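PDB 3M86: amoebiasin-2 from Entamoeba histolytica, which inhibits cysteine proteases of the parasite, using three loops as a tripartite wedge that blocks their substrate-binding site. Local coordinates for residues Asp47-Ser52 against Tyr106-Arg111. Residues are numbered along the deposited sequence; the frame is centred on the assembly and turned at random. Where two conformers were deposited one is given.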
# COMPACT_ATOMS: atom_id res chain seq x y z
N ASP A 47 -9.64 9.65 8.83
CA ASP A 47 -10.94 10.26 8.67
C ASP A 47 -11.40 10.13 7.21
O ASP A 47 -12.59 10.28 6.93
CB ASP A 47 -10.94 11.73 9.11
CG ASP A 47 -10.14 12.62 8.17
OD1 ASP A 47 -10.39 13.84 8.15
OD2 ASP A 47 -9.25 12.10 7.46
N THR A 48 -10.48 9.83 6.30
CA THR A 48 -10.80 9.84 4.87
C THR A 48 -10.83 8.46 4.21
O THR A 48 -11.56 8.26 3.23
CB THR A 48 -9.86 10.77 4.07
OG1 THR A 48 -9.88 12.08 4.67
CG2 THR A 48 -10.33 10.91 2.61
N PHE A 49 -10.03 7.52 4.73
CA PHE A 49 -10.05 6.14 4.26
C PHE A 49 -10.34 5.13 5.36
O PHE A 49 -9.92 5.31 6.51
CB PHE A 49 -8.68 5.72 3.70
CG PHE A 49 -8.36 6.29 2.36
CD1 PHE A 49 -9.01 5.84 1.24
CD2 PHE A 49 -7.36 7.25 2.23
CE1 PHE A 49 -8.70 6.37 -0.01
CE2 PHE A 49 -7.06 7.78 0.99
CZ PHE A 49 -7.73 7.34 -0.12
N SER A 50 -11.02 4.06 4.98
CA SER A 50 -11.16 2.88 5.82
C SER A 50 -10.29 1.75 5.29
O SER A 50 -10.17 1.56 4.08
CB SER A 50 -12.62 2.43 5.86
OG SER A 50 -12.78 1.25 6.62
N LEU A 51 -9.67 0.99 6.20
CA LEU A 51 -8.87 -0.18 5.81
C LEU A 51 -9.85 -1.30 5.55
O LEU A 51 -10.45 -1.84 6.48
CB LEU A 51 -7.93 -0.57 6.95
CG LEU A 51 -6.88 -1.66 6.74
CD1 LEU A 51 -7.50 -3.05 6.68
CD2 LEU A 51 -6.03 -1.38 5.51
N SER A 52 -10.04 -1.65 4.28
CA SER A 52 -11.02 -2.65 3.93
C SER A 52 -10.40 -4.05 4.06
O SER A 52 -11.06 -5.00 4.45
CB SER A 52 -11.57 -2.42 2.52
OG SER A 52 -10.54 -2.22 1.58
N TYR A 106 1.99 8.50 -2.21
CA TYR A 106 0.95 8.63 -3.22
C TYR A 106 -0.00 9.77 -2.86
O TYR A 106 -0.35 9.95 -1.70
CB TYR A 106 0.13 7.35 -3.35
CG TYR A 106 0.88 6.06 -3.51
CD1 TYR A 106 1.63 5.79 -4.65
CD2 TYR A 106 0.80 5.07 -2.54
CE1 TYR A 106 2.30 4.58 -4.80
CE2 TYR A 106 1.47 3.86 -2.68
CZ TYR A 106 2.20 3.63 -3.81
OH TYR A 106 2.85 2.43 -3.95
N SER A 107 -0.43 10.53 -3.85
CA SER A 107 -1.44 11.56 -3.66
C SER A 107 -2.74 11.04 -4.25
O SER A 107 -2.78 10.61 -5.40
CB SER A 107 -1.02 12.84 -4.37
OG SER A 107 0.20 13.32 -3.85
N VAL A 108 -3.81 11.05 -3.46
CA VAL A 108 -5.07 10.52 -3.93
C VAL A 108 -6.17 11.56 -3.77
O VAL A 108 -6.44 12.03 -2.67
CB VAL A 108 -5.46 9.23 -3.21
CG1 VAL A 108 -6.84 8.76 -3.71
CG2 VAL A 108 -4.39 8.15 -3.42
N VAL A 109 -6.78 11.94 -4.89
CA VAL A 109 -7.91 12.85 -4.88
C VAL A 109 -9.18 12.04 -5.05
O VAL A 109 -9.35 11.34 -6.04
CB VAL A 109 -7.81 13.86 -6.05
CG1 VAL A 109 -9.00 14.82 -6.02
CG2 VAL A 109 -6.49 14.61 -5.99
N ILE A 110 -10.06 12.13 -4.05
CA ILE A 110 -11.34 11.45 -4.08
C ILE A 110 -12.42 12.46 -4.48
O ILE A 110 -12.80 13.34 -3.69
CB ILE A 110 -11.68 10.85 -2.71
CG1 ILE A 110 -10.54 9.95 -2.23
CG2 ILE A 110 -13.02 10.11 -2.77
CD1 ILE A 110 -10.61 9.60 -0.75
N ARG A 111 -12.90 12.33 -5.71
CA ARG A 111 -13.80 13.33 -6.26
C ARG A 111 -15.23 12.84 -6.23
O ARG A 111 -15.48 11.64 -6.09
CB ARG A 111 -13.39 13.67 -7.70
OXT ARG A 111 -16.18 13.62 -6.34
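Apolar contacts join Phe49 to Val108 and Ile110, and Thr48 to Ile110, across the interior of the immunoglobulin-like beta sandwich of a chagasin-family (I42) inhibitor. The contact is a compact example of how two sheets pack face to face: strand 49-58 is an outermost strand of one sheet, strand 102-110 lies inside the order of the other, and no hydrogen bond passes between the two segments. The backbones stay well apart, the nearest pair of CA atoms, those of Thr48 and Ile110, being 9.1 Å from each other, and side chains bridge the interval.

Phe49 and Ile110 close the gap from both sides. With CG of Phe49 anti to the carbonyl carbon (chi1 -75°), the ring swings toward the other strand, which the CB itself does not point at. Its CZ meets two partners there: CG1 of Val108 lies at the ring edge, in its plane, 4.0 Å from CZ, while CD1 of Ile110 approaches the same atom obliquely at 3.7 Å. Leu76 and Tyr44 also pack against Phe49, Ile20 touches both Val108 and Ile110, and Thr84 of strand 82-91 touches both Thr48 and Phe49.

Ile110 reaches back through an extended chain (chi2 165°), which brings CD1 within contact of both Thr48 and Phe49, met in directions roughly at right angles. Thr48 divides its branches between two tasks: OG1 donates a hydrogen bond to OD2 of Asp47, reaching that oxygen from above the carboxylate plane, whereas the methyl CG2 turns inward and meets CD1 of Ile110 at 3.6 Å.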